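Local coordinates for integral membrane indolylacetylinositol arabinosyltransferase EmbC (Mycolicibacterium smegmatis, PDB 7BVE), which probably transfers arabinose units to growing arabinan chains of the mycobacterial cell wall and binds the drug ethambutol, at residues T94-A99 with G185-L190; W53-A58 with P1045-A1050; G515-R520 with L618-V623; A364-G369 with V691-L696; P410-I415 with A460-A465. One frame throughout, in Å; residues are numbered along the deposited sequence.

Contact 1. Residues T94-A99 with G185-L190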
# COMPACT_ATOMS: atom_id res chain seq x y z
N THR A 94 -36.79 -18.65 -16.04
CA THR A 94 -35.63 -19.42 -15.63
C THR A 94 -35.09 -18.96 -14.29
O THR A 94 -34.09 -19.50 -13.82
CB THR A 94 -34.52 -19.36 -16.69
OG1 THR A 94 -34.04 -18.02 -16.83
CG2 THR A 94 -35.01 -19.86 -18.02
N VAL A 95 -35.71 -17.96 -13.67
CA VAL A 95 -35.38 -17.49 -12.32
C VAL A 95 -36.68 -17.26 -11.56
O VAL A 95 -37.74 -17.04 -12.16
CB VAL A 95 -34.56 -16.19 -12.37
CG1 VAL A 95 -33.16 -16.44 -12.86
CG2 VAL A 95 -35.23 -15.21 -13.28
N PRO A 96 -36.63 -17.34 -10.23
CA PRO A 96 -37.84 -17.03 -9.45
C PRO A 96 -38.09 -15.53 -9.47
O PRO A 96 -37.18 -14.74 -9.21
CB PRO A 96 -37.50 -17.52 -8.04
CG PRO A 96 -36.40 -18.43 -8.21
CD PRO A 96 -35.60 -17.90 -9.35
N LYS A 97 -39.33 -15.13 -9.76
CA LYS A 97 -39.67 -13.72 -9.94
C LYS A 97 -39.56 -12.90 -8.66
O LYS A 97 -39.53 -11.67 -8.74
CB LYS A 97 -41.08 -13.59 -10.49
CG LYS A 97 -42.15 -14.02 -9.50
CD LYS A 97 -43.53 -13.92 -10.09
CE LYS A 97 -44.58 -14.34 -9.08
NZ LYS A 97 -45.94 -14.31 -9.67
N GLN A 98 -39.50 -13.55 -7.49
CA GLN A 98 -39.41 -12.83 -6.23
C GLN A 98 -38.01 -12.33 -5.92
O GLN A 98 -37.86 -11.48 -5.04
CB GLN A 98 -39.87 -13.71 -5.07
CG GLN A 98 -41.34 -14.02 -5.04
CD GLN A 98 -41.69 -15.25 -5.84
OE1 GLN A 98 -40.83 -16.05 -6.16
NE2 GLN A 98 -42.97 -15.41 -6.15
N ALA A 99 -37.00 -12.82 -6.63
CA ALA A 99 -35.63 -12.43 -6.36
C ALA A 99 -35.39 -10.98 -6.79
O ALA A 99 -36.04 -10.48 -7.70
CB ALA A 99 -34.67 -13.36 -7.10
N GLY A 185 -33.36 -23.08 -12.87
CA GLY A 185 -34.53 -23.94 -12.86
C GLY A 185 -35.52 -23.43 -13.86
O GLY A 185 -35.22 -22.47 -14.56
N VAL A 186 -36.69 -24.04 -13.99
CA VAL A 186 -37.74 -23.54 -14.87
C VAL A 186 -39.00 -23.41 -14.04
O VAL A 186 -39.59 -24.41 -13.63
CB VAL A 186 -37.97 -24.45 -16.08
CG1 VAL A 186 -39.12 -23.93 -16.92
CG2 VAL A 186 -36.72 -24.56 -16.93
N PHE A 187 -39.43 -22.17 -13.80
CA PHE A 187 -40.51 -21.87 -12.88
C PHE A 187 -41.71 -21.34 -13.65
O PHE A 187 -41.59 -20.82 -14.75
CB PHE A 187 -40.05 -20.85 -11.85
CG PHE A 187 -38.84 -21.27 -11.10
CD1 PHE A 187 -38.89 -22.22 -10.12
CD2 PHE A 187 -37.62 -20.68 -11.38
CE1 PHE A 187 -37.77 -22.61 -9.45
CE2 PHE A 187 -36.50 -21.06 -10.71
CZ PHE A 187 -36.57 -22.01 -9.75
N THR A 188 -42.89 -21.47 -13.05
CA THR A 188 -44.13 -21.07 -13.70
C THR A 188 -45.17 -20.74 -12.63
O THR A 188 -44.93 -20.92 -11.44
CB THR A 188 -44.65 -22.16 -14.63
OG1 THR A 188 -45.81 -21.68 -15.32
CG2 THR A 188 -45.01 -23.38 -13.85
N ASP A 189 -46.32 -20.24 -13.08
CA ASP A 189 -47.44 -19.94 -12.18
C ASP A 189 -48.74 -20.59 -12.62
O ASP A 189 -49.81 -20.10 -12.23
CB ASP A 189 -47.68 -18.43 -12.04
CG ASP A 189 -46.64 -17.76 -11.18
OD1 ASP A 189 -45.98 -18.45 -10.39
OD2 ASP A 189 -46.52 -16.52 -11.26
N LEU A 190 -48.70 -21.64 -13.41
CA LEU A 190 -49.92 -22.34 -13.79
C LEU A 190 -49.98 -23.69 -13.10
O LEU A 190 -49.02 -24.12 -12.45
CB LEU A 190 -49.98 -22.51 -15.31
CG LEU A 190 -49.98 -21.21 -16.12
CD1 LEU A 190 -50.04 -21.53 -17.58
CD2 LEU A 190 -51.13 -20.34 -15.72

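Contact 2. Residues W53-A58 with P1045-A1050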
# COMPACT_ATOMS: atom_id res chain seq x y z
N TRP A 53 -48.07 -28.71 -15.59
CA TRP A 53 -47.38 -27.48 -15.21
C TRP A 53 -46.79 -27.64 -13.82
O TRP A 53 -47.50 -27.54 -12.82
CB TRP A 53 -48.36 -26.31 -15.23
CG TRP A 53 -48.87 -25.94 -16.56
CD1 TRP A 53 -50.03 -26.35 -17.12
CD2 TRP A 53 -48.26 -25.04 -17.48
NE1 TRP A 53 -50.18 -25.79 -18.36
CE2 TRP A 53 -49.10 -24.98 -18.60
CE3 TRP A 53 -47.08 -24.30 -17.47
CZ2 TRP A 53 -48.80 -24.19 -19.70
CZ3 TRP A 53 -46.79 -23.52 -18.57
CH2 TRP A 53 -47.65 -23.47 -19.67
N GLN A 54 -45.49 -27.89 -13.76
CA GLN A 54 -44.82 -28.12 -12.49
C GLN A 54 -43.43 -27.50 -12.57
O GLN A 54 -42.69 -27.80 -13.51
CB GLN A 54 -44.73 -29.61 -12.18
CG GLN A 54 -44.07 -29.96 -10.85
CD GLN A 54 -44.89 -29.52 -9.65
OE1 GLN A 54 -46.11 -29.60 -9.66
NE2 GLN A 54 -44.20 -29.05 -8.62
N SER A 55 -43.11 -26.64 -11.62
CA SER A 55 -41.79 -26.03 -11.59
C SER A 55 -40.74 -27.06 -11.19
O SER A 55 -40.98 -27.91 -10.33
CB SER A 55 -41.78 -24.87 -10.62
OG SER A 55 -42.75 -23.91 -10.98
N VAL A 56 -39.58 -26.99 -11.83
CA VAL A 56 -38.47 -27.87 -11.49
C VAL A 56 -37.33 -27.00 -10.99
O VAL A 56 -37.45 -25.78 -10.93
CB VAL A 56 -38.03 -28.75 -12.67
CG1 VAL A 56 -39.16 -29.62 -13.13
CG2 VAL A 56 -37.52 -27.90 -13.80
N ASP A 57 -36.21 -27.63 -10.62
CA ASP A 57 -35.12 -26.90 -9.99
C ASP A 57 -33.81 -27.51 -10.47
O ASP A 57 -33.42 -28.58 -10.02
CB ASP A 57 -35.24 -26.98 -8.47
CG ASP A 57 -34.47 -25.90 -7.78
OD1 ASP A 57 -33.80 -25.11 -8.47
OD2 ASP A 57 -34.54 -25.83 -6.54
N ALA A 58 -33.12 -26.82 -11.38
CA ALA A 58 -31.91 -27.32 -12.01
C ALA A 58 -30.86 -26.22 -12.09
O ALA A 58 -30.69 -25.58 -13.13
CB ALA A 58 -32.22 -27.87 -13.41
N PRO A 1045 -36.26 -22.06 -0.13
CA PRO A 1045 -36.58 -21.78 -1.53
C PRO A 1045 -37.74 -20.81 -1.65
O PRO A 1045 -38.61 -20.74 -0.78
CB PRO A 1045 -36.97 -23.15 -2.08
CG PRO A 1045 -36.38 -24.12 -1.14
CD PRO A 1045 -36.47 -23.48 0.19
N TRP A 1046 -37.75 -20.05 -2.75
CA TRP A 1046 -38.90 -19.21 -3.04
C TRP A 1046 -40.10 -20.05 -3.45
O TRP A 1046 -41.23 -19.77 -3.03
CB TRP A 1046 -38.59 -18.19 -4.13
CG TRP A 1046 -37.60 -17.15 -3.79
CD1 TRP A 1046 -36.34 -17.06 -4.25
CD2 TRP A 1046 -37.79 -16.04 -2.92
NE1 TRP A 1046 -35.72 -15.96 -3.73
CE2 TRP A 1046 -36.59 -15.32 -2.90
CE3 TRP A 1046 -38.86 -15.59 -2.15
CZ2 TRP A 1046 -36.43 -14.17 -2.15
CZ3 TRP A 1046 -38.70 -14.45 -1.40
CH2 TRP A 1046 -37.49 -13.75 -1.40
N TYR A 1047 -39.89 -21.05 -4.30
CA TYR A 1047 -40.98 -21.95 -4.65
C TYR A 1047 -40.76 -23.29 -3.95
O TYR A 1047 -39.89 -24.06 -4.37
CB TYR A 1047 -41.10 -22.15 -6.17
CG TYR A 1047 -41.59 -20.97 -6.98
CD1 TYR A 1047 -41.97 -19.77 -6.39
CD2 TYR A 1047 -41.76 -21.09 -8.33
CE1 TYR A 1047 -42.43 -18.72 -7.15
CE2 TYR A 1047 -42.23 -20.05 -9.09
CZ TYR A 1047 -42.56 -18.87 -8.50
OH TYR A 1047 -43.03 -17.86 -9.29
N PRO A 1048 -41.53 -23.61 -2.91
CA PRO A 1048 -41.29 -24.87 -2.19
C PRO A 1048 -41.73 -26.11 -2.94
O PRO A 1048 -41.26 -27.21 -2.61
CB PRO A 1048 -42.10 -24.69 -0.90
CG PRO A 1048 -42.29 -23.21 -0.78
CD PRO A 1048 -42.43 -22.72 -2.17
N ASP A 1049 -42.61 -25.99 -3.93
CA ASP A 1049 -43.11 -27.12 -4.71
C ASP A 1049 -42.28 -27.40 -5.95
O ASP A 1049 -42.80 -27.95 -6.93
CB ASP A 1049 -44.57 -26.87 -5.09
CG ASP A 1049 -44.77 -25.54 -5.81
OD1 ASP A 1049 -43.82 -24.73 -5.87
OD2 ASP A 1049 -45.88 -25.31 -6.32
N ALA A 1050 -41.00 -27.05 -5.94
CA ALA A 1050 -40.12 -27.23 -7.09
C ALA A 1050 -39.25 -28.46 -6.84
O ALA A 1050 -38.30 -28.42 -6.06
CB ALA A 1050 -39.27 -25.98 -7.31

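Contact 3. Residues G515-R520 with L618-V623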
# COMPACT_ATOMS: atom_id res chain seq x y z
N GLY A 515 1.12 -9.78 7.63
CA GLY A 515 2.36 -9.14 8.00
C GLY A 515 2.67 -9.27 9.47
O GLY A 515 3.03 -8.29 10.11
N SER A 516 2.52 -10.47 10.02
CA SER A 516 2.70 -10.67 11.45
C SER A 516 4.19 -10.82 11.77
O SER A 516 5.05 -10.61 10.92
CB SER A 516 1.88 -11.87 11.92
OG SER A 516 2.32 -13.05 11.29
N VAL A 517 4.49 -11.16 13.03
CA VAL A 517 5.87 -11.18 13.51
C VAL A 517 6.66 -12.31 12.86
O VAL A 517 7.80 -12.12 12.41
CB VAL A 517 5.89 -11.30 15.05
CG1 VAL A 517 7.28 -11.47 15.57
CG2 VAL A 517 5.26 -10.09 15.69
N ALA A 518 6.04 -13.49 12.76
CA ALA A 518 6.74 -14.71 12.35
C ALA A 518 7.15 -14.66 10.88
O ALA A 518 8.30 -14.95 10.54
CB ALA A 518 5.85 -15.91 12.62
N ARG A 519 6.22 -14.26 10.01
CA ARG A 519 6.48 -14.20 8.58
C ARG A 519 7.51 -13.13 8.25
O ARG A 519 8.42 -13.35 7.42
CB ARG A 519 5.18 -13.95 7.82
CG ARG A 519 4.19 -15.08 7.90
CD ARG A 519 3.02 -14.89 6.95
NE ARG A 519 2.12 -16.04 6.98
CZ ARG A 519 1.08 -16.21 6.18
NH1 ARG A 519 0.80 -15.31 5.25
NH2 ARG A 519 0.34 -17.29 6.28
N ARG A 520 7.41 -11.98 8.91
CA ARG A 520 8.33 -10.88 8.65
C ARG A 520 9.73 -11.24 9.10
O ARG A 520 10.71 -10.97 8.39
CB ARG A 520 7.82 -9.63 9.36
CG ARG A 520 8.46 -8.37 8.86
CD ARG A 520 7.99 -7.14 9.58
NE ARG A 520 6.58 -6.86 9.39
CZ ARG A 520 5.98 -5.78 9.88
NH1 ARG A 520 4.69 -5.59 9.67
NH2 ARG A 520 6.67 -4.88 10.54
N LEU A 618 12.95 -4.82 13.67
CA LEU A 618 11.99 -4.52 12.62
C LEU A 618 10.89 -5.57 12.53
O LEU A 618 9.79 -5.27 12.06
CB LEU A 618 12.73 -4.38 11.29
CG LEU A 618 11.98 -3.93 10.04
CD1 LEU A 618 11.40 -2.56 10.25
CD2 LEU A 618 12.93 -3.92 8.88
N SER A 619 11.16 -6.79 13.01
CA SER A 619 10.13 -7.83 13.00
C SER A 619 9.01 -7.58 14.00
O SER A 619 7.85 -7.88 13.69
CB SER A 619 10.77 -9.18 13.29
OG SER A 619 11.75 -9.47 12.31
N PHE A 620 9.31 -7.06 15.18
CA PHE A 620 8.34 -6.89 16.26
C PHE A 620 7.50 -5.64 16.15
O PHE A 620 6.84 -5.26 17.13
CB PHE A 620 9.04 -6.89 17.62
CG PHE A 620 9.35 -8.24 18.15
CD1 PHE A 620 8.36 -8.98 18.77
CD2 PHE A 620 10.61 -8.78 18.04
CE1 PHE A 620 8.62 -10.22 19.26
CE2 PHE A 620 10.87 -10.03 18.54
CZ PHE A 620 9.87 -10.75 19.15
N ALA A 621 7.46 -4.99 14.99
CA ALA A 621 6.71 -3.75 14.81
C ALA A 621 5.33 -4.02 14.25
O ALA A 621 4.82 -3.23 13.45
CB ALA A 621 7.49 -2.80 13.92
N THR A 622 4.72 -5.13 14.63
CA THR A 622 3.43 -5.55 14.11
C THR A 622 2.72 -6.36 15.19
O THR A 622 3.14 -6.36 16.35
CB THR A 622 3.62 -6.33 12.81
OG1 THR A 622 2.35 -6.74 12.30
CG2 THR A 622 4.51 -7.52 13.04
N VAL A 623 1.66 -7.05 14.82
CA VAL A 623 0.84 -7.81 15.76
C VAL A 623 1.23 -9.27 15.73
O VAL A 623 1.88 -9.76 14.80
CB VAL A 623 -0.66 -7.64 15.45
CG1 VAL A 623 -1.07 -6.22 15.67
CG2 VAL A 623 -0.93 -8.02 14.02

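Contact 4. Residues A364-G369 with V691-L696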
# COMPACT_ATOMS: atom_id res chain seq x y z
N ALA A 364 24.85 -26.37 12.46
CA ALA A 364 23.72 -27.27 12.62
C ALA A 364 22.58 -26.61 13.39
O ALA A 364 21.41 -26.74 13.02
CB ALA A 364 24.17 -28.55 13.32
N TRP A 365 22.91 -25.87 14.45
CA TRP A 365 21.87 -25.23 15.24
C TRP A 365 21.19 -24.09 14.48
O TRP A 365 19.97 -23.94 14.54
CB TRP A 365 22.43 -24.77 16.58
CG TRP A 365 22.59 -25.92 17.53
CD1 TRP A 365 23.67 -26.72 17.66
CD2 TRP A 365 21.64 -26.39 18.49
NE1 TRP A 365 23.46 -27.67 18.61
CE2 TRP A 365 22.21 -27.48 19.14
CE3 TRP A 365 20.35 -25.99 18.85
CZ2 TRP A 365 21.55 -28.18 20.14
CZ3 TRP A 365 19.69 -26.69 19.83
CH2 TRP A 365 20.30 -27.76 20.47
N THR A 366 21.94 -23.31 13.70
CA THR A 366 21.25 -22.25 12.96
C THR A 366 20.56 -22.77 11.70
O THR A 366 19.58 -22.16 11.25
CB THR A 366 22.19 -21.11 12.61
OG1 THR A 366 21.44 -20.05 12.02
CG2 THR A 366 23.17 -21.53 11.64
N ALA A 367 20.99 -23.92 11.16
CA ALA A 367 20.25 -24.52 10.06
C ALA A 367 18.91 -25.06 10.55
O ALA A 367 17.88 -24.85 9.89
CB ALA A 367 21.07 -25.63 9.43
N ALA A 368 18.90 -25.72 11.71
CA ALA A 368 17.66 -26.14 12.34
C ALA A 368 16.76 -24.97 12.68
O ALA A 368 15.54 -25.05 12.52
CB ALA A 368 17.97 -26.96 13.59
N GLY A 369 17.35 -23.85 13.09
CA GLY A 369 16.56 -22.67 13.45
C GLY A 369 15.90 -21.99 12.26
O GLY A 369 14.73 -21.63 12.34
N VAL A 691 20.86 -17.85 18.02
CA VAL A 691 20.14 -17.29 19.16
C VAL A 691 18.87 -16.59 18.71
O VAL A 691 17.80 -16.79 19.30
CB VAL A 691 21.06 -16.35 19.96
CG1 VAL A 691 20.31 -15.72 21.11
CG2 VAL A 691 22.26 -17.09 20.47
N ALA A 692 18.95 -15.80 17.63
CA ALA A 692 17.78 -15.04 17.18
C ALA A 692 16.69 -15.96 16.64
O ALA A 692 15.50 -15.80 16.98
CB ALA A 692 18.20 -14.03 16.13
N THR A 693 17.07 -16.95 15.83
CA THR A 693 16.09 -17.85 15.25
C THR A 693 15.46 -18.77 16.29
O THR A 693 14.25 -18.98 16.27
CB THR A 693 16.73 -18.66 14.12
OG1 THR A 693 17.96 -19.23 14.58
CG2 THR A 693 16.99 -17.78 12.92
N TRP A 694 16.25 -19.29 17.24
CA TRP A 694 15.62 -20.12 18.26
C TRP A 694 14.80 -19.31 19.25
O TRP A 694 13.80 -19.82 19.78
CB TRP A 694 16.67 -20.96 18.99
CG TRP A 694 17.06 -22.14 18.20
CD1 TRP A 694 18.13 -22.27 17.39
CD2 TRP A 694 16.36 -23.39 18.14
NE1 TRP A 694 18.15 -23.52 16.82
CE2 TRP A 694 17.07 -24.22 17.27
CE3 TRP A 694 15.20 -23.88 18.75
CZ2 TRP A 694 16.66 -25.52 16.99
CZ3 TRP A 694 14.79 -25.16 18.46
CH2 TRP A 694 15.52 -25.97 17.59
N ALA A 695 15.14 -18.03 19.46
CA ALA A 695 14.31 -17.18 20.30
C ALA A 695 12.95 -16.93 19.66
O ALA A 695 11.91 -17.01 20.34
CB ALA A 695 15.02 -15.86 20.57
N LEU A 696 12.92 -16.68 18.35
CA LEU A 696 11.63 -16.48 17.69
C LEU A 696 10.82 -17.77 17.59
O LEU A 696 9.59 -17.74 17.70
CB LEU A 696 11.82 -15.85 16.32
CG LEU A 696 11.61 -14.33 16.25
CD1 LEU A 696 10.15 -14.01 16.50
CD2 LEU A 696 12.49 -13.56 17.20

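Contact 5. Residues P410-I415 with A460-A465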
# COMPACT_ATOMS: atom_id res chain seq x y z
N PRO A 410 20.83 -39.78 -12.26
CA PRO A 410 20.28 -38.81 -11.30
C PRO A 410 19.96 -37.45 -11.89
O PRO A 410 19.07 -36.77 -11.37
CB PRO A 410 21.37 -38.73 -10.22
CG PRO A 410 22.56 -39.23 -10.84
CD PRO A 410 22.13 -40.28 -11.77
N VAL A 411 20.58 -37.07 -13.00
CA VAL A 411 20.17 -35.83 -13.67
C VAL A 411 18.81 -36.00 -14.34
O VAL A 411 17.96 -35.10 -14.30
CB VAL A 411 21.26 -35.41 -14.68
CG1 VAL A 411 20.86 -34.17 -15.43
CG2 VAL A 411 22.57 -35.18 -13.96
N ALA A 412 18.55 -37.18 -14.91
CA ALA A 412 17.23 -37.44 -15.49
C ALA A 412 16.15 -37.55 -14.42
O ALA A 412 15.02 -37.09 -14.61
CB ALA A 412 17.27 -38.71 -16.34
N VAL A 413 16.50 -38.13 -13.27
CA VAL A 413 15.58 -38.19 -12.14
C VAL A 413 15.29 -36.79 -11.61
O VAL A 413 14.15 -36.48 -11.24
CB VAL A 413 16.15 -39.13 -11.05
CG1 VAL A 413 15.37 -39.04 -9.77
CG2 VAL A 413 16.11 -40.55 -11.54
N ALA A 414 16.29 -35.91 -11.63
CA ALA A 414 16.08 -34.53 -11.22
C ALA A 414 15.17 -33.79 -12.19
O ALA A 414 14.39 -32.93 -11.78
CB ALA A 414 17.41 -33.82 -11.09
N ILE A 415 15.26 -34.10 -13.48
CA ILE A 415 14.35 -33.51 -14.47
C ILE A 415 12.91 -33.97 -14.21
O ILE A 415 11.98 -33.16 -14.27
CB ILE A 415 14.82 -33.84 -15.90
CG1 ILE A 415 16.12 -33.12 -16.21
CG2 ILE A 415 13.79 -33.44 -16.93
CD1 ILE A 415 16.73 -33.55 -17.50
N ALA A 460 18.24 -38.98 -25.87
CA ALA A 460 16.84 -39.38 -26.00
C ALA A 460 16.15 -39.74 -24.67
O ALA A 460 14.98 -39.36 -24.50
CB ALA A 460 16.72 -40.53 -27.01
N PRO A 461 16.78 -40.45 -23.71
CA PRO A 461 16.12 -40.59 -22.40
C PRO A 461 15.94 -39.29 -21.64
O PRO A 461 15.03 -39.20 -20.81
CB PRO A 461 17.03 -41.56 -21.65
CG PRO A 461 17.68 -42.32 -22.66
CD PRO A 461 17.94 -41.38 -23.76
N ILE A 462 16.77 -38.28 -21.91
CA ILE A 462 16.57 -36.96 -21.30
C ILE A 462 15.26 -36.35 -21.80
O ILE A 462 14.48 -35.79 -21.02
CB ILE A 462 17.78 -36.06 -21.60
CG1 ILE A 462 19.05 -36.68 -21.04
CG2 ILE A 462 17.57 -34.67 -21.04
CD1 ILE A 462 19.04 -36.87 -19.55
N ALA A 463 14.98 -36.49 -23.09
CA ALA A 463 13.73 -35.97 -23.65
C ALA A 463 12.52 -36.76 -23.15
O ALA A 463 11.47 -36.17 -22.86
CB ALA A 463 13.79 -35.98 -25.17
N ALA A 464 12.66 -38.09 -23.03
CA ALA A 464 11.56 -38.90 -22.52
C ALA A 464 11.24 -38.58 -21.06
O ALA A 464 10.07 -38.45 -20.68
CB ALA A 464 11.89 -40.38 -22.68
N ALA A 465 12.29 -38.42 -20.24
CA ALA A 465 12.09 -38.03 -18.85
C ALA A 465 11.54 -36.62 -18.73
O ALA A 465 10.80 -36.33 -17.78
CB ALA A 465 13.40 -38.15 -18.09

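Contact 1. Residues T94-A99 with G185-L190
Two irregular loops run here at about 50° to each other, and neither T94-A99 nor G185-L190 forms a regular strand. Their nearest CA atoms, those of T94 and V186, lie 4.7 Å apart, and T94 CA directs a CH...O contact at G185 O, 3.3 Å away. Past that point the first segment folds into a type I beta turn from P96 to A99, closed by A99 N on P96 O at 3.2 Å. G185 has phi 142° and psi -177°, a conformation that glycine adopts readily because no beta carbon crowds the preceding carbonyl. The bare backbone also leaves space for the ring of F187.

F187 carries the apolar part of the contact. Its CG stands anti to the carbonyl carbon, so that the CD2 and CE2 side of the ring crosses obliquely against P96, with CE2 3.6 Å from P96 CD. The rigid proline ring suits this place, offering CG and CD to the F187 ring. Further along, K97 and D189 meet tip to tip. K97 begins in the crowded position between backbone N and carbonyl carbon, then runs fully extended, and its NZ is held by the syn lone pair of D189 OD2 in a salt bridge of 2.8 Å. D189 OD2 also takes a weak bond from V90 N, while T94 OG1 turns to Q182 O and L107 N.

Backbone bonds join F187 to S93 of strand 90-93 and V186 to V56 of strand 56-57. Helix 1016-1019 packs against the apolar side, L1018 on V95 and L1019 on F187.

Contact 2. Residues W53-A58 with P1045-A1050
A1050 is the centre of this contact. Its small side chain lets the backbone come close to that of S55: A1050 CA makes a CH...O contact with S55 O at 3.4 Å, and the CA atoms of V56 and A1050 are 4.7 Å apart. The methyl group lies near two successive carbonyls, with A1050 CB 4.0 Å from S55 O, and it is 4.3 Å from S55 CB. D57 points its beta carbon at the same residue, with CB 4.2 Å from A1050 O.

S55, the second main contributor, directs its beta carbon at the loop. Its OG, anti to the carbonyl carbon and beside the backbone N (chi1 -58°), passes 4.0 Å from Y1047 CD2. The hydroxyl's polar need is met by T188 N, so a serine serves here both as a short spacer next to the tyrosine ring and as an acceptor for a neighbouring loop.

D1049 takes part chiefly through its backbone. It lies inside the type I beta turn from Y1047 to A1050, and its carbonyl faces Q54. The Q54 chain starts anti to the backbone N and bends at chi2 (67°), which brings the amide NE2 round to D1049 O; the angle is poor for a hydrogen bond, and the pair is best read as a polar contact. D1049 CB is 4.2 Å from the same Q54 NE2.

Immediately after the turn the chain becomes strand 1051-1052, which pairs in parallel with strand 56-57. A turn delivering a late segment to a short parallel pairing thus joins the concanavalin-like N-terminal region to the C-terminal domain of this Emb protein.

Contact 3. Residues G515-R520 with L618-V623
This is a buried contact between helix ends in the membrane region: the start of helix 517-539, with the residues just before it, meets the end of helix 602-619 and the loop that follows. S516 occupies the N-cap position without a capping bond from its side chain. V517 N, in the first turn, makes a weak bond across the segments to V623 O at 3.5 Å.

T622 is the central polar residue. With its OG1 anti to the backbone N (chi1 -180°), it donates to G515 O at 2.8 Å, approaching from above the carbonyl plane. Its CG2, in the crowded position between the backbone N and the carbonyl carbon, lies 3.8 Å above the middle of the R520 guanidinium, and also 3.8 Å from V517 CG2. A threonine suits the spot because one branch bonds while the other packs. R520 bends at chi3 (-64°), so NH2 makes a weak bond to L618 O and NH1 a weak one to G515 O; NE has a further weak partner in L508 O. V517 CG1 lies over one face of the F620 ring, 4.1 Å from F620 CE1, toward its rim.

F499 of the second subunit packs on L618 and A621. The buried guanidinium thus meets several backbone carbonyls, one of them at the C-terminal end of a helix, whose partial negative charge would probably help to stabilise the cation where solvent is scarce.

Contact 4. Residues A364-G369 with V691-L696
W694 sets its CG anti to the carbonyl carbon and beside the backbone N (chi1 -80°), and W365 does the same, which carries the W694 indole across to helix 361-378 and brings the W365 ring alongside it. The two side chains cross at about a right angle, and W365 CE3 stands over one face of the W694 ring, 3.9 Å from W694 NE1. Tryptophan suits this place because it is large enough to span the gap yet has one N-H to spend. That N-H goes to W365 O at 2.9 Å with an angle of 159°, so the carbonyl, which already takes the helical bond from G369 N, accepts twice.

On the opposite face of W694 lies G369, whose CA makes a CH-pi contact 4.2 Å from the centroid of the five-membered ring. Lacking a side chain, glycine leaves room for this ring and for T693 OG1, itself bonded to L689 O. A368 CB adds a contact at 3.9 Å to W694 CZ2.

The helices run in the same sense, crossing at 40°. Helix 258-272 supplies L262 against both tryptophans, and helix 517-539 packs F521 and T525 against T693.

Contact 5. Residues P410-I415 with A460-A465
Two transmembrane helices of the GT-C type membrane domain lie side by side here, running in the same direction. The segment axes come to 9.2 Å and cross at -23°, a shallow angle that keeps the faces together over one full turn. Each helix offers an alanine and an isoleucine three residues apart, A412 with I415 and I462 with A465.

Small-residue contacts bring the backbones together. A412 and A465 both direct their beta carbons across the interface, where the two CB atoms stand 4.3 Å apart, and A465 CB is 4.0 Å from A412 O. Alanine suits these points because a single methyl leaves little bulk between the backbones; the nearest CA atoms, those of A412 and I462, are 5.9 Å apart.

No hydrogen bond passes between the segments, and the backbone polar groups are mostly used within each helix. P461 is an exception: its nitrogen has no hydrogen, and the helix kinks where the N atoms of P461 and I462 lack a bond to the turn before. L231 of helix 214-238 packs on A465, and a bound PN7 lies about 12 Å from the A412 side chain.

The branched side chains do the rest by apolar packing. I462 bends at chi2 (-61°) to put CD1 4.1 Å from A412 CB, whereas I415 is extended (chi2 171°), crosses I462 at about a right angle, and sets its CD1 3.8 Å from I462 CG2.

How the contacts relate
Contacts 1 and 2 touch, their centres about 8 Å apart: the Y1047 ring of contact 2 meets F187 of contact 1 at about a right angle, and Y1047 OH probably bonds to D189 OD1 at 3.2 Å. Contact 1 is buried and contact 2 partly exposed; both rely on loops, turns and polar groups outside the membrane helices. Contacts 3 and 4 are buried in the helical region, about 17 Å apart between centres, and meet through L696, which packs on V517 and F620. Contact 3 pairs helix ends through carbonyls and a buried arginine, contact 4 tryptophans and glycine. Contact 5, partly exposed and held by apolar side chains with no hydrogen bond between its segments, stands apart in the same membrane domain.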